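Local structure of ebony (Drosophila melanogaster, 6DYM) at residues K178-F183 with V208-V213. The protein is a nonribosomal peptide synthetase whose C-terminal condensation domain, the part described here, probably forms the amide bond between an activated amino acid and an amine. Numbering follows the deposited sequence.
Sequences KTLLNF and VHWKEV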
# COMPACT_ATOMS: atom_id res chain seq x y z
N LYS A 178 0.78 5.40 15.03
CA LYS A 178 -0.38 5.42 15.90
C LYS A 178 -1.52 4.64 15.26
O LYS A 178 -1.79 4.79 14.06
CB LYS A 178 -0.80 6.86 16.18
CG LYS A 178 -1.60 7.05 17.45
CD LYS A 178 -2.50 8.27 17.36
CE LYS A 178 -2.58 9.01 18.68
NZ LYS A 178 -1.39 9.88 18.91
N THR A 179 -2.17 3.79 16.04
CA THR A 179 -3.34 3.05 15.57
C THR A 179 -4.58 3.94 15.70
O THR A 179 -4.92 4.36 16.81
CB THR A 179 -3.53 1.77 16.37
OG1 THR A 179 -2.50 0.83 16.04
CG2 THR A 179 -4.88 1.14 16.05
N LEU A 180 -5.25 4.22 14.58
CA LEU A 180 -6.46 5.02 14.61
C LEU A 180 -7.74 4.21 14.43
O LEU A 180 -8.82 4.71 14.75
CB LEU A 180 -6.41 6.11 13.53
CG LEU A 180 -5.33 7.17 13.79
CD1 LEU A 180 -5.42 8.30 12.78
CD2 LEU A 180 -5.44 7.70 15.20
N LEU A 181 -7.63 2.98 13.93
CA LEU A 181 -8.77 2.08 13.81
C LEU A 181 -8.24 0.66 13.72
O LEU A 181 -7.27 0.41 12.99
CB LEU A 181 -9.61 2.41 12.57
CG LEU A 181 -10.83 1.52 12.30
CD1 LEU A 181 -11.96 1.84 13.27
CD2 LEU A 181 -11.31 1.65 10.86
N ASN A 182 -8.85 -0.25 14.46
CA ASN A 182 -8.52 -1.67 14.38
C ASN A 182 -9.83 -2.39 14.05
O ASN A 182 -10.59 -2.73 14.95
CB ASN A 182 -7.90 -2.18 15.68
CG ASN A 182 -7.47 -3.63 15.59
OD1 ASN A 182 -7.98 -4.40 14.77
ND2 ASN A 182 -6.52 -4.02 16.43
N PHE A 183 -10.07 -2.62 12.77
CA PHE A 183 -11.37 -3.13 12.33
C PHE A 183 -11.30 -4.61 12.01
O PHE A 183 -10.36 -5.08 11.36
CB PHE A 183 -11.88 -2.36 11.12
CG PHE A 183 -13.35 -2.57 10.85
CD1 PHE A 183 -14.30 -1.83 11.54
CD2 PHE A 183 -13.77 -3.52 9.94
CE1 PHE A 183 -15.65 -2.04 11.30
CE2 PHE A 183 -15.12 -3.73 9.71
CZ PHE A 183 -16.06 -2.99 10.39
N VAL A 208 -5.74 1.01 10.61
CA VAL A 208 -5.44 2.33 10.06
C VAL A 208 -4.33 2.95 10.90
O VAL A 208 -4.49 3.13 12.12
CB VAL A 208 -6.69 3.22 10.04
CG1 VAL A 208 -6.35 4.61 9.51
CG2 VAL A 208 -7.76 2.59 9.17
N HIS A 209 -3.22 3.29 10.26
CA HIS A 209 -2.01 3.72 10.93
C HIS A 209 -1.62 5.13 10.50
O HIS A 209 -1.75 5.49 9.33
CB HIS A 209 -0.84 2.77 10.64
CG HIS A 209 -0.80 1.56 11.52
ND1 HIS A 209 -0.81 0.28 11.02
CD2 HIS A 209 -0.74 1.44 12.87
CE1 HIS A 209 -0.75 -0.58 12.03
NE2 HIS A 209 -0.71 0.10 13.16
N TRP A 210 -1.11 5.91 11.46
CA TRP A 210 -0.77 7.31 11.22
C TRP A 210 0.49 7.63 12.02
O TRP A 210 0.56 7.32 13.22
CB TRP A 210 -1.93 8.22 11.63
CG TRP A 210 -1.63 9.69 11.78
CD1 TRP A 210 -1.61 10.40 12.94
CD2 TRP A 210 -1.34 10.62 10.73
NE1 TRP A 210 -1.32 11.72 12.69
CE2 TRP A 210 -1.14 11.88 11.34
CE3 TRP A 210 -1.22 10.52 9.34
CZ2 TRP A 210 -0.84 13.03 10.61
CZ3 TRP A 210 -0.91 11.66 8.62
CH2 TRP A 210 -0.73 12.90 9.25
N LYS A 211 1.47 8.24 11.36
CA LYS A 211 2.72 8.62 12.02
C LYS A 211 3.04 10.06 11.65
O LYS A 211 3.27 10.37 10.48
CB LYS A 211 3.87 7.70 11.61
CG LYS A 211 5.20 8.04 12.28
CD LYS A 211 6.26 6.99 11.98
CE LYS A 211 7.54 7.27 12.75
NZ LYS A 211 7.28 8.12 13.94
N GLU A 212 3.06 10.93 12.66
CA GLU A 212 3.44 12.31 12.43
C GLU A 212 4.93 12.39 12.13
O GLU A 212 5.74 11.68 12.73
CB GLU A 212 3.08 13.17 13.64
CG GLU A 212 1.58 13.36 13.79
CD GLU A 212 1.22 14.44 14.79
OE1 GLU A 212 2.10 15.26 15.12
OE2 GLU A 212 0.06 14.46 15.25
N VAL A 213 5.29 13.26 11.20
CA VAL A 213 6.65 13.39 10.72
C VAL A 213 7.31 14.62 11.35
O VAL A 213 8.45 14.55 11.81
CB VAL A 213 6.67 13.47 9.19
CG1 VAL A 213 7.87 14.25 8.70
CG2 VAL A 213 6.65 12.07 8.60
O HOH W 1 0.22 11.69 16.61
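A classic beta bulge interrupts the antiparallel C-terminal strand pair where Leu180 and Leu181 together face Val208. Before it the pairing is regular: Lys178 and Trp210 exchange two backbone hydrogen bonds, Lys178 N to Trp210 O at 2.6 Å and Trp210 N to Lys178 O, and His209 CA adds a CA-H...O contact to the same Lys178 carbonyl. At the bulge, Val208 O takes the amide of Leu180 (N to O 2.8 Å) in a nearly straight bond, 173° at the hydrogen, while Val208 N reaches past that residue to Leu181 O at 2.9 Å. The helix-like psi of Leu180, -17°, breaks the up-down alternation, so that Leu181, which would otherwise follow Thr179, turns to the face of Val208 and Trp210. On that side Leu180 lies beside Trp210, both pointing the same way, with CD1 3.7 Å from Trp210 CB. The Leu181 side chain instead runs obliquely over Val208, its CB 3.9 Å from Val208 CG2 and its CD2 also against that methyl. Ile107 of helix 93-111 touches both leucines, and Cys103 of that helix touches Val208. The other face carries Thr179 and His209, a non-hydrogen-bonded pair. Thr179 OG1 lies beside the backbone N (chi1 -70°) and stands 3.5 Å from His209 NE2, oblique to the ring. His209 ND1 accepts a hydrogen bond from Asn163 ND2 and NE2 bonds Asp173 OD1, two bonds that should fix the rotation of this buried imidazole. Strand 205-212 thus sits between strand 158-163 and the edge strand 178-184, giving the 1-2-3-4-5-7-6 order characteristic of the GNAT acyltransferase fold.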